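Local coordinates for protein probable transcriptional regulator (Rhodococcus jostii, PDB 3HIM) that probably binds DNA through an N-terminal helix-turn-helix and regulates transcription as a member of the TetR family, at residues T137-E145 with I158-T166; S74-D83 with S95-H104. All coordinates share one frame; numbering follows the deposited sequence.

Interaction 1 of 2, residues T137-E145 with I158-T166; sequences TKVFTRIIE and IEAAALAIT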
loop_
_atom_site.group_PDB
_atom_site.type_symbol
_atom_site.label_atom_id
_atom_site.label_comp_id
_atom_site.label_asym_id
_atom_site.label_seq_id
_atom_site.Cartn_x
_atom_site.Cartn_y
_atom_site.Cartn_z
ATOM N N THR B 137 1.518 -6.369 13.822
ATOM C CA THR B 137 0.911 -7.553 13.228
ATOM C C THR B 137 0.474 -8.520 14.327
ATOM O O THR B 137 -0.601 -9.106 14.235
ATOM C CB THR B 137 1.885 -8.276 12.257
ATOM O OG1 THR B 137 2.273 -7.374 11.229
ATOM C CG2 THR B 137 1.223 -9.496 11.597
ATOM N N LYS B 138 1.305 -8.674 15.360
ATOM C CA LYS B 138 1.029 -9.634 16.430
ATOM C C LYS B 138 -0.293 -9.342 17.192
ATOM O O LYS B 138 -0.916 -10.268 17.740
ATOM C CB LYS B 138 2.222 -9.754 17.400
ATOM N N VAL B 139 -0.715 -8.069 17.201
ATOM C CA VAL B 139 -2.000 -7.688 17.814
ATOM C C VAL B 139 -3.122 -8.416 17.104
ATOM O O VAL B 139 -4.063 -8.917 17.736
ATOM C CB VAL B 139 -2.270 -6.159 17.780
ATOM C CG1 VAL B 139 -3.703 -5.842 18.287
ATOM C CG2 VAL B 139 -1.224 -5.406 18.606
ATOM N N PHE B 140 -3.009 -8.495 15.786
ATOM C CA PHE B 140 -4.034 -9.168 15.014
ATOM C C PHE B 140 -3.900 -10.682 15.143
ATOM O O PHE B 140 -4.898 -11.367 15.324
ATOM C CB PHE B 140 -4.052 -8.702 13.547
ATOM C CG PHE B 140 -4.547 -7.275 13.365
ATOM C CD1 PHE B 140 -5.876 -6.940 13.629
ATOM C CD2 PHE B 140 -3.686 -6.273 12.916
ATOM C CE1 PHE B 140 -6.344 -5.620 13.460
ATOM C CE2 PHE B 140 -4.136 -4.964 12.750
ATOM C CZ PHE B 140 -5.469 -4.631 13.021
ATOM N N THR B 141 -2.677 -11.207 15.090
ATOM C CA THR B 141 -2.511 -12.660 15.192
ATOM C C THR B 141 -3.025 -13.200 16.537
ATOM O O THR B 141 -3.666 -14.256 16.566
ATOM C CB THR B 141 -1.049 -13.152 14.875
ATOM O OG1 THR B 141 -0.138 -12.552 15.785
ATOM C CG2 THR B 141 -0.624 -12.745 13.499
ATOM N N ARG B 142 -2.777 -12.468 17.629
ATOM C CA ARG B 142 -3.306 -12.840 18.940
ATOM C C ARG B 142 -4.842 -12.944 18.910
ATOM O O ARG B 142 -5.407 -13.941 19.358
ATOM C CB ARG B 142 -2.839 -11.862 20.028
ATOM N N ILE B 143 -5.502 -11.937 18.339
ATOM C CA ILE B 143 -6.964 -11.914 18.277
ATOM C C ILE B 143 -7.453 -13.096 17.447
ATOM O O ILE B 143 -8.359 -13.809 17.870
ATOM C CB ILE B 143 -7.515 -10.568 17.728
ATOM C CG1 ILE B 143 -7.354 -9.477 18.792
ATOM C CG2 ILE B 143 -9.007 -10.682 17.295
ATOM C CD1 ILE B 143 -7.202 -8.084 18.215
ATOM N N ILE B 144 -6.812 -13.330 16.303
ATOM C CA ILE B 144 -7.212 -14.407 15.414
ATOM C C ILE B 144 -7.024 -15.768 16.100
ATOM O O ILE B 144 -7.907 -16.644 16.022
ATOM C CB ILE B 144 -6.522 -14.315 14.052
ATOM C CG1 ILE B 144 -6.905 -13.001 13.359
ATOM C CG2 ILE B 144 -6.934 -15.498 13.173
ATOM C CD1 ILE B 144 -6.084 -12.700 12.086
ATOM N N GLU B 145 -5.901 -15.911 16.801
ATOM C CA GLU B 145 -5.639 -17.086 17.623
ATOM C C GLU B 145 -6.704 -17.252 18.701
ATOM O O GLU B 145 -7.251 -18.339 18.882
ATOM C CB GLU B 145 -4.269 -16.961 18.287
ATOM C CG GLU B 145 -3.117 -17.213 17.326
ATOM C CD GLU B 145 -1.758 -16.909 17.920
ATOM O OE1 GLU B 145 -1.653 -16.587 19.125
ATOM O OE2 GLU B 145 -0.774 -17.014 17.168
ATOM N N ILE B 158 -3.394 -18.454 9.922
ATOM C CA ILE B 158 -3.441 -17.308 10.811
ATOM C C ILE B 158 -2.497 -16.190 10.365
ATOM O O ILE B 158 -2.907 -15.032 10.297
ATOM C CB ILE B 158 -3.159 -17.696 12.258
ATOM C CG1 ILE B 158 -4.257 -18.621 12.777
ATOM C CG2 ILE B 158 -3.067 -16.445 13.143
ATOM C CD1 ILE B 158 -3.956 -19.185 14.156
ATOM N N GLU B 159 -1.248 -16.537 10.053
ATOM C CA GLU B 159 -0.272 -15.534 9.615
ATOM C C GLU B 159 -0.701 -14.860 8.307
ATOM O O GLU B 159 -0.553 -13.650 8.178
ATOM C CB GLU B 159 1.130 -16.143 9.475
ATOM N N ALA B 160 -1.230 -15.628 7.347
ATOM C CA ALA B 160 -1.773 -15.042 6.101
ATOM C C ALA B 160 -2.909 -14.047 6.377
ATOM O O ALA B 160 -2.976 -12.980 5.762
ATOM C CB ALA B 160 -2.252 -16.129 5.163
ATOM N N ALA B 161 -3.788 -14.399 7.314
ATOM C CA ALA B 161 -4.909 -13.527 7.683
ATOM C C ALA B 161 -4.440 -12.214 8.339
ATOM O O ALA B 161 -4.919 -11.131 7.980
ATOM C CB ALA B 161 -5.902 -14.259 8.569
ATOM N N ALA B 162 -3.504 -12.319 9.281
ATOM C CA ALA B 162 -2.923 -11.136 9.913
ATOM C C ALA B 162 -2.181 -10.260 8.899
ATOM O O ALA B 162 -2.395 -9.048 8.880
ATOM C CB ALA B 162 -2.017 -11.533 11.072
ATOM N N LEU B 163 -1.351 -10.867 8.036
ATOM C CA LEU B 163 -0.721 -10.127 6.916
ATOM C C LEU B 163 -1.766 -9.397 6.078
ATOM O O LEU B 163 -1.654 -8.184 5.873
ATOM C CB LEU B 163 0.129 -11.008 5.992
ATOM C CG LEU B 163 0.445 -10.394 4.589
ATOM C CD1 LEU B 163 1.430 -9.173 4.659
ATOM C CD2 LEU B 163 0.998 -11.421 3.613
ATOM N N ALA B 164 -2.792 -10.114 5.618
ATOM C CA ALA B 164 -3.752 -9.474 4.733
ATOM C C ALA B 164 -4.412 -8.264 5.395
ATOM O O ALA B 164 -4.612 -7.231 4.753
ATOM C CB ALA B 164 -4.785 -10.457 4.226
ATOM N N ILE B 165 -4.750 -8.386 6.677
ATOM C CA ILE B 165 -5.380 -7.285 7.389
ATOM C C ILE B 165 -4.420 -6.098 7.553
ATOM O O ILE B 165 -4.793 -4.938 7.364
ATOM C CB ILE B 165 -5.947 -7.748 8.765
ATOM C CG1 ILE B 165 -7.227 -8.570 8.567
ATOM C CG2 ILE B 165 -6.221 -6.545 9.673
ATOM C CD1 ILE B 165 -7.553 -9.492 9.750
ATOM N N THR B 166 -3.171 -6.386 7.889
ATOM C CA THR B 166 -2.209 -5.319 8.117
ATOM C C THR B 166 -1.925 -4.655 6.762
ATOM O O THR B 166 -1.840 -3.423 6.666
ATOM C CB THR B 166 -0.929 -5.832 8.789
ATOM O OG1 THR B 166 -0.356 -6.842 7.974
ATOM C CG2 THR B 166 -1.259 -6.479 10.088
#
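Ile165 sets its CG2 methyl squarely over the ring of Phe140, 3.8 Å from the centroid and 5° off the normal, a CH-pi contact at the heart of the packing between helices 123-149 and 158-175. With CG1 anti to the carbonyl carbon (chi1 -74°), CG2 falls anti to the backbone N and is turned to the ring, while CG1 carries CD1 toward Ile144. Beside the same ring, Thr166 CG2 comes obliquely to Phe140 CD2 at 3.7 Å. The segments run roughly antiparallel, at 132°, with axes 8.8 Å apart. Ala162 is a knob among Thr137, Phe140, Thr141 and Ile144; in return Ile144 is a knob among Ile158, Ala161, Ala162 and Ile165, its CD1 reaching 3.9 Å from Ala161 CB. Ile158 slides past Ile144 in the opposite direction, CG2 to CG2 at 4.0 Å. Val199 backs Ile144 and Ala161, and Tyr100 meets the Phe140 ring edge-to-face.

Toward the solvent side, lined by the partly exposed Thr137 and Thr141, the packing thins. The outer end of Ile158, CD1, lies 3.8 Å from Glu145 CG, the atom through which the exposed glutamate touches. Farther along, Thr137 offers CG2 to Ala162 CB at 3.9 Å.

No hydrogen bond crosses between the segments. Thr141 OG1 bonds to Lys138 O at 3.1 Å and Thr137 OG1 only weakly to Arg133 O, while Thr166 OG1 has Ala162 O and Leu163 O within reach, its choice unsettled. Methyls are left to face the partner, so this part of the TetR-like C-terminal domain is joined by apolar shape matching, close where Phe140 meets Ile165 and Thr166 and round the Ile144 knob, looser toward Glu145.

Interaction 2 of 2, residues S74-D83 with S95-H104; sequences SVLAAITAAD and STVTAYVTWH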
loop_
_atom_site.group_PDB
_atom_site.type_symbol
_atom_site.label_atom_id
_atom_site.label_comp_id
_atom_site.label_asym_id
_atom_site.label_seq_id
_atom_site.Cartn_x
_atom_site.Cartn_y
_atom_site.Cartn_z
ATOM N N SER B 74 2.330 5.249 17.202
ATOM C CA SER B 74 0.968 5.737 17.272
ATOM C C SER B 74 -0.067 4.706 16.782
ATOM O O SER B 74 -1.077 4.468 17.463
ATOM C CB SER B 74 0.835 7.057 16.538
ATOM O OG SER B 74 -0.522 7.448 16.438
ATOM N N VAL B 75 0.172 4.081 15.631
ATOM C CA VAL B 75 -0.801 3.098 15.134
ATOM C C VAL B 75 -0.820 1.848 16.054
ATOM O O VAL B 75 -1.887 1.300 16.344
ATOM C CB VAL B 75 -0.615 2.782 13.604
ATOM C CG1 VAL B 75 0.613 1.945 13.369
ATOM C CG2 VAL B 75 -1.847 2.072 13.042
ATOM N N LEU B 76 0.351 1.436 16.541
ATOM C CA LEU B 76 0.432 0.370 17.547
ATOM C C LEU B 76 -0.378 0.725 18.813
ATOM O O LEU B 76 -1.181 -0.083 19.274
ATOM C CB LEU B 76 1.883 0.074 17.926
ATOM C CG LEU B 76 2.023 -0.989 19.019
ATOM C CD1 LEU B 76 1.346 -2.313 18.593
ATOM C CD2 LEU B 76 3.490 -1.209 19.351
ATOM N N ALA B 77 -0.153 1.926 19.355
ATOM C CA ALA B 77 -0.885 2.400 20.524
ATOM C C ALA B 77 -2.379 2.401 20.244
ATOM O O ALA B 77 -3.164 2.014 21.101
ATOM C CB ALA B 77 -0.414 3.822 20.951
ATOM N N ALA B 78 -2.757 2.811 19.029
ATOM C CA ALA B 78 -4.172 2.885 18.621
ATOM C C ALA B 78 -4.900 1.547 18.673
ATOM O O ALA B 78 -5.953 1.422 19.291
ATOM C CB ALA B 78 -4.309 3.503 17.222
ATOM N N ILE B 79 -4.346 0.545 18.006
ATOM C CA ILE B 79 -4.999 -0.767 17.966
ATOM C C ILE B 79 -4.880 -1.514 19.293
ATOM O O ILE B 79 -5.757 -2.315 19.652
ATOM C CB ILE B 79 -4.498 -1.606 16.789
ATOM C CG1 ILE B 79 -2.993 -1.905 16.892
ATOM C CG2 ILE B 79 -4.812 -0.884 15.518
ATOM C CD1 ILE B 79 -2.515 -2.980 15.838
ATOM N N THR B 80 -3.806 -1.246 20.028
ATOM C CA THR B 80 -3.622 -1.863 21.337
ATOM C C THR B 80 -4.704 -1.351 22.300
ATOM O O THR B 80 -5.435 -2.134 22.889
ATOM C CB THR B 80 -2.190 -1.638 21.861
ATOM O OG1 THR B 80 -1.287 -2.251 20.946
ATOM C CG2 THR B 80 -2.000 -2.262 23.249
ATOM N N ALA B 81 -4.853 -0.035 22.386
ATOM C CA ALA B 81 -5.993 0.565 23.102
ATOM C C ALA B 81 -7.353 0.083 22.567
ATOM O O ALA B 81 -8.336 0.073 23.296
ATOM C CB ALA B 81 -5.918 2.083 23.033
ATOM N N ALA B 82 -7.418 -0.306 21.295
ATOM C CA ALA B 82 -8.683 -0.802 20.749
ATOM C C ALA B 82 -8.947 -2.289 21.075
ATOM O O ALA B 82 -10.066 -2.781 20.888
ATOM C CB ALA B 82 -8.769 -0.535 19.239
ATOM N N ASP B 83 -7.936 -3.001 21.574
ATOM C CA ASP B 83 -8.112 -4.418 21.885
ATOM C C ASP B 83 -8.511 -4.631 23.350
ATOM O O ASP B 83 -7.964 -3.995 24.244
ATOM C CB ASP B 83 -6.858 -5.220 21.549
ATOM C CG ASP B 83 -7.091 -6.715 21.605
ATOM O OD1 ASP B 83 -8.221 -7.198 21.294
ATOM O OD2 ASP B 83 -6.134 -7.416 21.970
ATOM N N SER B 95 -12.960 -4.216 16.474
ATOM C CA SER B 95 -12.510 -2.996 17.144
ATOM C C SER B 95 -11.125 -2.566 16.674
ATOM O O SER B 95 -10.875 -1.381 16.374
ATOM C CB SER B 95 -12.495 -3.213 18.670
ATOM O OG SER B 95 -12.152 -2.019 19.341
ATOM N N THR B 96 -10.227 -3.540 16.621
ATOM C CA THR B 96 -8.861 -3.266 16.218
ATOM C C THR B 96 -8.776 -2.943 14.729
ATOM O O THR B 96 -8.014 -2.045 14.363
ATOM C CB THR B 96 -7.932 -4.424 16.525
ATOM O OG1 THR B 96 -8.479 -5.620 15.952
ATOM C CG2 THR B 96 -7.750 -4.576 18.044
ATOM N N VAL B 97 -9.531 -3.676 13.883
ATOM C CA VAL B 97 -9.587 -3.363 12.442
ATOM C C VAL B 97 -10.138 -1.940 12.210
ATOM O O VAL B 97 -9.524 -1.148 11.477
ATOM C CB VAL B 97 -10.377 -4.428 11.588
ATOM C CG1 VAL B 97 -10.550 -3.944 10.143
ATOM C CG2 VAL B 97 -9.643 -5.772 11.586
ATOM N N THR B 98 -11.261 -1.611 12.854
ATOM C CA THR B 98 -11.780 -0.239 12.830
ATOM C C THR B 98 -10.706 0.824 13.178
ATOM O O THR B 98 -10.484 1.760 12.397
ATOM C CB THR B 98 -12.982 -0.052 13.785
ATOM O OG1 THR B 98 -14.005 -0.972 13.410
ATOM C CG2 THR B 98 -13.536 1.394 13.721
ATOM N N ALA B 99 -10.072 0.684 14.341
ATOM C CA ALA B 99 -8.997 1.604 14.763
ATOM C C ALA B 99 -7.830 1.607 13.789
ATOM O O ALA B 99 -7.271 2.648 13.470
ATOM C CB ALA B 99 -8.501 1.247 16.157
ATOM N N TYR B 100 -7.452 0.433 13.318
ATOM C CA TYR B 100 -6.330 0.335 12.397
ATOM C C TYR B 100 -6.605 1.061 11.082
ATOM O O TYR B 100 -5.795 1.889 10.651
ATOM C CB TYR B 100 -6.022 -1.125 12.125
ATOM C CG TYR B 100 -4.744 -1.385 11.364
ATOM C CD1 TYR B 100 -3.489 -1.058 11.907
ATOM C CD2 TYR B 100 -4.785 -2.033 10.135
ATOM C CE1 TYR B 100 -2.280 -1.366 11.195
ATOM C CE2 TYR B 100 -3.633 -2.320 9.425
ATOM C CZ TYR B 100 -2.386 -1.994 9.956
ATOM O OH TYR B 100 -1.280 -2.316 9.222
ATOM N N VAL B 101 -7.738 0.765 10.450
ATOM C CA VAL B 101 -8.098 1.404 9.168
ATOM C C VAL B 101 -8.288 2.935 9.330
ATOM O O VAL B 101 -7.720 3.733 8.562
ATOM C CB VAL B 101 -9.340 0.732 8.564
ATOM C CG1 VAL B 101 -9.907 1.545 7.397
ATOM C CG2 VAL B 101 -8.993 -0.713 8.108
ATOM N N THR B 102 -9.067 3.335 10.346
ATOM C CA THR B 102 -9.272 4.755 10.671
ATOM C C THR B 102 -7.939 5.486 10.845
ATOM O O THR B 102 -7.758 6.558 10.298
ATOM C CB THR B 102 -10.118 4.913 11.969
ATOM O OG1 THR B 102 -11.351 4.221 11.792
ATOM C CG2 THR B 102 -10.395 6.383 12.305
ATOM N N TRP B 103 -7.016 4.899 11.610
ATOM C CA TRP B 103 -5.709 5.518 11.814
ATOM C C TRP B 103 -5.015 5.762 10.488
ATOM O O TRP B 103 -4.451 6.845 10.240
ATOM C CB TRP B 103 -4.825 4.674 12.719
ATOM C CG TRP B 103 -3.585 5.409 13.133
ATOM C CD1 TRP B 103 -3.392 6.092 14.302
ATOM C CD2 TRP B 103 -2.371 5.561 12.370
ATOM N NE1 TRP B 103 -2.126 6.660 14.321
ATOM C CE2 TRP B 103 -1.478 6.342 13.151
ATOM C CE3 TRP B 103 -1.951 5.110 11.108
ATOM C CZ2 TRP B 103 -0.187 6.679 12.712
ATOM C CZ3 TRP B 103 -0.659 5.442 10.668
ATOM C CH2 TRP B 103 0.205 6.231 11.471
ATOM N N HIS B 104 -5.047 4.755 9.634
ATOM C CA HIS B 104 -4.379 4.838 8.359
ATOM C C HIS B 104 -4.989 5.844 7.361
ATOM O O HIS B 104 -4.267 6.411 6.536
ATOM C CB HIS B 104 -4.240 3.446 7.754
ATOM C CG HIS B 104 -2.999 2.733 8.188
ATOM N ND1 HIS B 104 -1.749 3.057 7.701
ATOM C CD2 HIS B 104 -2.811 1.730 9.080
ATOM C CE1 HIS B 104 -0.847 2.279 8.267
ATOM N NE2 HIS B 104 -1.468 1.456 9.098
#
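Trp103 NE1 donates to Ser74 OG at 2.8 Å, with an N-H...O angle of 150° and the oxygen tilted 17° from the indole plane. The bond holds the indole against helix 60-82, where Val75 CB sits over its six-membered ring, 3.6 Å from the centroid. At the far end of the antiparallel pair Ser95 OG donates to Ala82 O at 2.7 Å, in the carbonyl plane and on a lone pair; OG stands anti to the backbone N (chi1 -176°), reaching across to the last turn of the helix. Between these two bonds the contact is apolar: Ala82 CB meets Ala99 CB at 3.6 Å, and Ile79 CG2 lies alongside Tyr100 CB, also at 3.6 Å.

Other polar groups turn elsewhere. Thr96 OG1 bonds to Arg92 O and leaves CG2 3.4 Å from Ile79 O, Asp83 forms a salt bridge with Arg92, and Tyr100 OH bonds to Thr166 O. The chemistry implies a pairing pinned by one side-chain hydrogen bond toward each end, with alanine, isoleucine and tyrosine packing between, tying the long helix 60-82 to helix 89-106 of the C-terminal, tetracycline-repressor-like domain.

Overall arrangement
Interactions 1 and 2 follow one another along the chain and meet in space, their centres about 13 Å apart. Helix 89-106 supplies one link: Tyr100 OH lies 2.8 Å from Thr166 O, a probable hydrogen bond, while Phe140 CE1 packs 3.3 Å from Thr96 OG1. A second comes from the end of helix 60-82, where Ile143 CD1 lies 3.4 Å from Asp83 OD1. The four helices thus form one continuous bundle. Interaction 1 is the more peripheral, about 15 Å from the chain centre against about 9 Å, and its helix 158-175 also packs on Tyr181, Tyr191 and Leu194 of the second subunit. Through helix 60-82, interaction 2 leads toward the predicted DNA-binding motif, residues 38-57.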